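Local coordinates for protein alkane monooxygenase (Geobacillus thermodenitrificans, PDB 3B9O) that belongs to the luciferase-like monooxygenase family, a group with the TIM-barrel fold, and binds flavin mononucleotide, at residues Pro216-Tyr225 and Tyr412-Arg423. Numbering follows the deposited sequence.
Sequences PSPQRTPVIY and YREKLFGKGNYR
The R413 side chain leaves helix 412-417 with CG trans to the main-chain N (chi1 -179°) and folds back at chi2 and chi3, turning its guanidinium edge to the carbonyl of T221. NH1 and NH2 both grip that one oxygen, NH2 from within the carbonyl plane at 3.0 Å from T221 O and NH1 from above it. A second N-H of NH2 reaches Y422 O at 3.0 Å, tying the loop entering strand 223-227 to the residue past the type II turn after the helix. NH1 also forms a salt bridge with E242, whose carboxylate accepts from I224 N as well. Arginine suits this place: its five coplanar N-H donors can serve two carbonyls and a carboxylate.

R423, bent at chi2, repeats the theme further out: NH2 bonds to S217 O (2.8 Å) and NE to P218 O (3.2 Å), both carbonyls being approached from above their planes. CG of R220 covers one face of this guanidinium, 3.5 Å from its plane and over its centre. R220 NE comes 3.3 Å from R423 NH1, two donors that do not bond; a salt bridge from R220 NH2 to D178 probably eases the like charges.

Nearer the barrel the contact turns apolar. V223 divides its methyls: CG2 rests 3.7 Å from CD2 of Y412, while CG1 meets CD1 of L416. Branched at CB, valine can address two helix residues at once. Beyond it Y225 OH donates to Y412 OH, a short 2.5 Å bond lying at the edge of both rings.

The outer half thus relies on R413 and R423 satisfying main-chain oxygens, the charge of R413 probably offset by E242, while the inner half packs the C-terminal helix against a strand of the TIM barrel.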
ATOM      1  N   PRO A 216      -7.407  10.416  21.704  1.00 18.12           N
ATOM      2  CA  PRO A 216      -7.075  11.033  20.391  1.00 17.27           C
ATOM      3  C   PRO A 216      -5.552  11.109  20.094  1.00 19.83           C
ATOM      4  O   PRO A 216      -4.742  11.537  20.944  1.00 13.73           O
ATOM      5  CB  PRO A 216      -7.721  12.428  20.457  1.00 12.12           C
ATOM      6  CG  PRO A 216      -8.877  12.261  21.419  1.00 16.85           C
ATOM      7  CD  PRO A 216      -8.392  11.220  22.463  1.00 13.85           C
ATOM      8  N   SER A 217      -5.202  10.655  18.888  1.00 13.94           N
ATOM      9  CA  SER A 217      -3.801  10.597  18.454  1.00 13.54           C
ATOM     10  C   SER A 217      -3.650  11.699  17.392  1.00 19.53           C
ATOM     11  O   SER A 217      -4.706  12.298  17.008  1.00 15.20           O
ATOM     12  CB  SER A 217      -3.516   9.207  17.924  1.00 16.32           C
ATOM     13  OG  SER A 217      -4.331   8.967  16.764  1.00 14.16           O
ATOM     14  N   PRO A 218      -2.399  12.007  16.924  1.00 14.08           N
ATOM     15  CA  PRO A 218      -2.189  13.165  16.025  1.00  9.03           C
ATOM     16  C   PRO A 218      -3.074  13.225  14.772  1.00 12.57           C
ATOM     17  O   PRO A 218      -3.647  14.254  14.494  1.00 15.17           O
ATOM     18  CB  PRO A 218      -0.680  13.055  15.673  1.00 13.32           C
ATOM     19  CG  PRO A 218      -0.115  12.477  16.926  1.00 14.03           C
ATOM     20  CD  PRO A 218      -1.091  11.358  17.216  1.00 12.25           C
ATOM     21  N   GLN A 219      -3.197  12.119  14.048  1.00 15.90           N
ATOM     22  CA  GLN A 219      -4.036  12.042  12.855  1.00 14.41           C
ATOM     23  C   GLN A 219      -5.464  11.590  13.116  1.00 12.21           C
ATOM     24  O   GLN A 219      -6.326  11.749  12.230  1.00 15.01           O
ATOM     25  CB  GLN A 219      -3.415  11.061  11.876  1.00 13.74           C
ATOM     26  CG  GLN A 219      -2.094  11.529  11.312  1.00 17.29           C
ATOM     27  CD  GLN A 219      -1.553  10.620  10.222  1.00 15.66           C
ATOM     28  OE1 GLN A 219      -1.288   9.442  10.448  1.00 18.86           O
ATOM     29  NE2 GLN A 219      -1.330  11.174   9.074  1.00  6.77           N
ATOM     30  N   ARG A 220      -5.666  10.955  14.277  1.00 14.71           N
ATOM     31  CA  ARG A 220      -6.856  10.184  14.655  1.00 22.37           C
ATOM     32  C   ARG A 220      -7.097   8.994  13.729  1.00 11.18           C
ATOM     33  O   ARG A 220      -6.847   7.869  14.139  1.00 18.98           O
ATOM     34  CB  ARG A 220      -8.131  11.054  14.832  1.00 14.81           C
ATOM     35  CG  ARG A 220      -8.154  12.003  16.088  1.00 10.76           C
ATOM     36  CD  ARG A 220      -9.546  12.671  16.015  1.00 20.97           C
ATOM     37  NE  ARG A 220      -9.954  13.460  17.170  1.00 15.52           N
ATOM     38  CZ  ARG A 220     -10.662  12.982  18.189  1.00 13.19           C
ATOM     39  NH1 ARG A 220     -11.006  11.704  18.226  1.00 12.27           N
ATOM     40  NH2 ARG A 220     -11.032  13.798  19.180  1.00 17.68           N
ATOM     41  N   THR A 221      -7.622   9.227  12.517  1.00 14.99           N
ATOM     42  CA  THR A 221      -7.728   8.190  11.485  1.00 16.39           C
ATOM     43  C   THR A 221      -6.382   8.145  10.712  1.00 15.73           C
ATOM     44  O   THR A 221      -5.878   9.197  10.285  1.00 13.18           O
ATOM     45  CB  THR A 221      -8.922   8.461  10.535  1.00 16.06           C
ATOM     46  OG1 THR A 221     -10.140   8.479  11.296  1.00 13.54           O
ATOM     47  CG2 THR A 221      -8.988   7.456   9.391  1.00 15.14           C
ATOM     48  N   PRO A 222      -5.801   6.941  10.524  1.00 13.59           N
ATOM     49  CA  PRO A 222      -4.573   6.837   9.673  1.00 12.33           C
ATOM     50  C   PRO A 222      -4.887   7.349   8.250  1.00 14.10           C
ATOM     51  O   PRO A 222      -6.059   7.331   7.828  1.00 11.85           O
ATOM     52  CB  PRO A 222      -4.297   5.327   9.619  1.00 11.55           C
ATOM     53  CG  PRO A 222      -4.996   4.749  10.801  1.00 19.82           C
ATOM     54  CD  PRO A 222      -6.237   5.628  11.015  1.00 15.21           C
ATOM     55  N   VAL A 223      -3.873   7.808   7.522  1.00 12.84           N
ATOM     56  CA  VAL A 223      -4.068   8.119   6.122  1.00  9.76           C
ATOM     57  C   VAL A 223      -4.629   6.877   5.453  1.00 14.11           C
ATOM     58  O   VAL A 223      -4.090   5.754   5.627  1.00 12.41           O
ATOM     59  CB  VAL A 223      -2.768   8.589   5.440  1.00 12.69           C
ATOM     60  CG1 VAL A 223      -3.005   8.670   3.927  1.00 12.52           C
ATOM     61  CG2 VAL A 223      -2.401   9.973   5.977  1.00 16.83           C
ATOM     62  N   ILE A 224      -5.730   7.053   4.720  1.00 12.75           N
ATOM     63  CA  ILE A 224      -6.427   5.900   4.113  1.00  6.10           C
ATOM     64  C   ILE A 224      -6.009   5.640   2.669  1.00  9.78           C
ATOM     65  O   ILE A 224      -6.254   6.445   1.778  1.00 13.39           O
ATOM     66  CB  ILE A 224      -8.002   6.060   4.152  1.00 13.62           C
ATOM     67  CG1 ILE A 224      -8.504   6.336   5.587  1.00 14.65           C
ATOM     68  CG2 ILE A 224      -8.673   4.765   3.467  1.00 18.05           C
ATOM     69  CD1 ILE A 224      -8.192   5.198   6.607  1.00 20.80           C
ATOM     70  N   TYR A 225      -5.317   4.537   2.445  1.00 12.97           N
ATOM     71  CA  TYR A 225      -5.014   4.069   1.097  1.00 10.57           C
ATOM     72  C   TYR A 225      -6.003   3.008   0.697  1.00 13.31           C
ATOM     73  O   TYR A 225      -6.614   2.366   1.565  1.00 13.80           O
ATOM     74  CB  TYR A 225      -3.628   3.387   1.076  1.00 11.83           C
ATOM     75  CG  TYR A 225      -2.486   4.326   0.815  1.00 18.04           C
ATOM     76  CD1 TYR A 225      -1.866   4.380  -0.461  1.00 28.06           C
ATOM     77  CD2 TYR A 225      -2.054   5.212   1.816  1.00 15.48           C
ATOM     78  CE1 TYR A 225      -0.777   5.294  -0.714  1.00 30.10           C
ATOM     79  CE2 TYR A 225      -0.995   6.106   1.591  1.00 13.12           C
ATOM     80  CZ  TYR A 225      -0.346   6.135   0.333  1.00 28.20           C
ATOM     81  OH  TYR A 225       0.720   7.023   0.147  1.00 29.24           O
ATOM     82  N   TYR A 412       1.944  12.626   8.540  1.00 14.25           N
ATOM     83  CA  TYR A 412       1.932  12.159   7.149  1.00 12.36           C
ATOM     84  C   TYR A 412       0.781  12.823   6.364  1.00 14.39           C
ATOM     85  O   TYR A 412       0.968  13.233   5.201  1.00 14.12           O
ATOM     86  CB  TYR A 412       1.831  10.616   7.124  1.00 11.82           C
ATOM     87  CG  TYR A 412       1.874   9.994   5.743  1.00 10.57           C
ATOM     88  CD1 TYR A 412       2.687  10.527   4.725  1.00 14.31           C
ATOM     89  CD2 TYR A 412       1.134   8.839   5.461  1.00 16.68           C
ATOM     90  CE1 TYR A 412       2.706   9.952   3.430  1.00 12.20           C
ATOM     91  CE2 TYR A 412       1.183   8.223   4.170  1.00 17.54           C
ATOM     92  CZ  TYR A 412       1.975   8.787   3.180  1.00 19.35           C
ATOM     93  OH  TYR A 412       2.014   8.213   1.925  1.00 17.31           O
ATOM     94  N   ARG A 413      -0.400  12.955   6.964  1.00 13.80           N
ATOM     95  CA  ARG A 413      -1.489  13.621   6.220  1.00 18.49           C
ATOM     96  C   ARG A 413      -1.094  15.055   5.798  1.00 15.91           C
ATOM     97  O   ARG A 413      -1.431  15.522   4.693  1.00 15.80           O
ATOM     98  CB  ARG A 413      -2.836  13.594   6.972  1.00 14.10           C
ATOM     99  CG  ARG A 413      -4.003  14.291   6.180  1.00 16.32           C
ATOM    100  CD  ARG A 413      -5.310  13.500   6.178  1.00 30.61           C
ATOM    101  NE  ARG A 413      -5.541  13.141   7.507  1.00 28.63           N
ATOM    102  CZ  ARG A 413      -5.826  11.976   8.100  1.00 22.27           C
ATOM    103  NH1 ARG A 413      -6.188  10.806   7.562  1.00 18.09           N
ATOM    104  NH2 ARG A 413      -5.816  12.095   9.392  1.00 17.06           N
ATOM    105  N   GLU A 414      -0.361  15.738   6.662  1.00 17.40           N
ATOM    106  CA  GLU A 414       0.127  17.094   6.322  1.00 13.67           C
ATOM    107  C   GLU A 414       1.193  17.098   5.215  1.00 15.94           C
ATOM    108  O   GLU A 414       1.187  17.991   4.357  1.00 16.32           O
ATOM    109  CB  GLU A 414       0.624  17.787   7.570  1.00 14.21           C
ATOM    110  CG  GLU A 414      -0.499  18.199   8.516  1.00 13.08           C
ATOM    111  CD  GLU A 414       0.046  18.621   9.862  1.00 24.08           C
ATOM    112  OE1 GLU A 414       0.502  17.759  10.633  1.00 20.98           O
ATOM    113  OE2 GLU A 414       0.030  19.838  10.131  1.00 23.01           O
ATOM    114  N   LYS A 415       2.064  16.085   5.205  1.00 16.51           N
ATOM    115  CA  LYS A 415       3.052  15.892   4.133  1.00 25.28           C
ATOM    116  C   LYS A 415       2.354  15.679   2.789  1.00 25.10           C
ATOM    117  O   LYS A 415       2.883  16.066   1.722  1.00 20.31           O
ATOM    118  CB  LYS A 415       4.016  14.738   4.466  1.00 17.29           C
ATOM    119  CG  LYS A 415       4.960  15.130   5.592  1.00 25.00           C
ATOM    120  CD  LYS A 415       5.406  13.924   6.432  1.00 25.00           C
ATOM    121  CE  LYS A 415       6.796  14.197   7.107  1.00 22.86           C
ATOM    122  NZ  LYS A 415       6.663  15.159   8.194  1.00 21.06           N
ATOM    123  N   LEU A 416       1.146  15.126   2.847  1.00 14.17           N
ATOM    124  CA  LEU A 416       0.374  14.846   1.633  1.00 18.14           C
ATOM    125  C   LEU A 416      -0.530  16.030   1.219  1.00 21.73           C
ATOM    126  O   LEU A 416      -0.604  16.357   0.043  1.00 18.45           O
ATOM    127  CB  LEU A 416      -0.498  13.578   1.798  1.00 17.90           C
ATOM    128  CG  LEU A 416       0.159  12.188   1.794  1.00 16.92           C
ATOM    129  CD1 LEU A 416      -0.809  11.127   2.312  1.00 13.40           C
ATOM    130  CD2 LEU A 416       0.623  11.860   0.359  1.00 17.06           C
ATOM    131  N   PHE A 417      -1.221  16.640   2.185  1.00 15.20           N
ATOM    132  CA  PHE A 417      -2.333  17.570   1.897  1.00 17.62           C
ATOM    133  C   PHE A 417      -2.085  18.995   2.424  1.00 24.42           C
ATOM    134  O   PHE A 417      -2.917  19.877   2.234  1.00 20.53           O
ATOM    135  CB  PHE A 417      -3.656  17.019   2.435  1.00 12.58           C
ATOM    136  CG  PHE A 417      -4.118  15.741   1.739  1.00 12.94           C
ATOM    137  CD1 PHE A 417      -3.871  14.502   2.313  1.00 14.55           C
ATOM    138  CD2 PHE A 417      -4.738  15.794   0.503  1.00 12.18           C
ATOM    139  CE1 PHE A 417      -4.269  13.308   1.680  1.00 16.93           C
ATOM    140  CE2 PHE A 417      -5.168  14.601  -0.159  1.00 19.59           C
ATOM    141  CZ  PHE A 417      -4.954  13.371   0.441  1.00 18.08           C
ATOM    142  N   GLY A 418      -0.951  19.217   3.090  1.00 17.81           N
ATOM    143  CA  GLY A 418      -0.582  20.552   3.552  1.00 23.55           C
ATOM    144  C   GLY A 418      -0.589  20.759   5.053  1.00 25.11           C
ATOM    145  O   GLY A 418      -1.396  20.176   5.776  1.00 19.94           O
ATOM    146  N   LYS A 419       0.314  21.622   5.512  1.00 17.80           N
ATOM    147  CA  LYS A 419       0.449  21.979   6.932  1.00 27.32           C
ATOM    148  C   LYS A 419      -0.921  22.382   7.475  1.00 27.50           C
ATOM    149  O   LYS A 419      -1.641  23.109   6.794  1.00 25.39           O
ATOM    150  CB  LYS A 419       1.450  23.140   7.089  1.00 29.52           C
ATOM    151  CG  LYS A 419       1.995  23.333   8.501  1.00 48.44           C
ATOM    152  CD  LYS A 419       3.535  23.549   8.471  1.00 52.81           C
ATOM    153  CE  LYS A 419       4.135  23.688   9.885  1.00 77.66           C
ATOM    154  NZ  LYS A 419       3.311  22.962  10.947  1.00 70.26           N
ATOM    155  N   GLY A 420      -1.273  21.895   8.668  1.00 22.85           N
ATOM    156  CA  GLY A 420      -2.611  22.107   9.277  1.00 17.39           C
ATOM    157  C   GLY A 420      -3.666  21.075   8.905  1.00 15.15           C
ATOM    158  O   GLY A 420      -4.670  20.951   9.596  1.00 25.37           O
ATOM    159  N   ASN A 421      -3.461  20.331   7.816  1.00 18.80           N
ATOM    160  CA  ASN A 421      -4.359  19.235   7.476  1.00 18.28           C
ATOM    161  C   ASN A 421      -3.930  17.915   8.102  1.00 23.02           C
ATOM    162  O   ASN A 421      -3.650  16.958   7.395  1.00 16.72           O
ATOM    163  CB  ASN A 421      -4.508  19.082   5.957  1.00 27.62           C
ATOM    164  CG  ASN A 421      -5.194  20.253   5.329  1.00 37.86           C
ATOM    165  OD1 ASN A 421      -6.306  20.580   5.708  1.00 39.05           O
ATOM    166  ND2 ASN A 421      -4.521  20.925   4.395  1.00 26.16           N
ATOM    167  N   TYR A 422      -3.875  17.880   9.431  1.00 16.92           N
ATOM    168  CA  TYR A 422      -3.478  16.672  10.125  1.00 27.55           C
ATOM    169  C   TYR A 422      -4.645  15.720  10.316  1.00 26.04           C
ATOM    170  O   TYR A 422      -4.448  14.520  10.396  1.00 17.77           O
ATOM    171  CB  TYR A 422      -2.796  16.972  11.464  1.00 16.89           C
ATOM    172  CG  TYR A 422      -3.460  18.052  12.278  1.00 25.54           C
ATOM    173  CD1 TYR A 422      -4.500  17.743  13.153  1.00 37.76           C
ATOM    174  CD2 TYR A 422      -3.036  19.379  12.185  1.00 26.78           C
ATOM    175  CE1 TYR A 422      -5.124  18.735  13.909  1.00 40.66           C
ATOM    176  CE2 TYR A 422      -3.627  20.377  12.948  1.00 23.98           C
ATOM    177  CZ  TYR A 422      -4.677  20.047  13.801  1.00 32.66           C
ATOM    178  OH  TYR A 422      -5.285  21.022  14.562  1.00 43.82           O
ATOM    179  N   ARG A 423      -5.855  16.262  10.408  1.00 16.52           N
ATOM    180  CA  ARG A 423      -7.044  15.410  10.415  1.00 27.03           C
ATOM    181  C   ARG A 423      -7.787  15.444   9.071  1.00 24.16           C
ATOM    182  O   ARG A 423      -7.524  16.323   8.235  1.00 16.60           O
ATOM    183  CB  ARG A 423      -7.937  15.710  11.623  1.00 26.75           C
ATOM    184  CG  ARG A 423      -7.370  15.001  12.893  1.00 31.58           C
ATOM    185  CD  ARG A 423      -7.417  15.823  14.189  1.00 44.33           C
ATOM    186  NE  ARG A 423      -6.582  15.211  15.244  1.00 35.94           N
ATOM    187  CZ  ARG A 423      -6.796  15.338  16.558  1.00 37.58           C
ATOM    188  NH1 ARG A 423      -7.842  16.028  17.023  1.00 22.42           N
ATOM    189  NH2 ARG A 423      -5.975  14.748  17.414  1.00 21.00           N
TER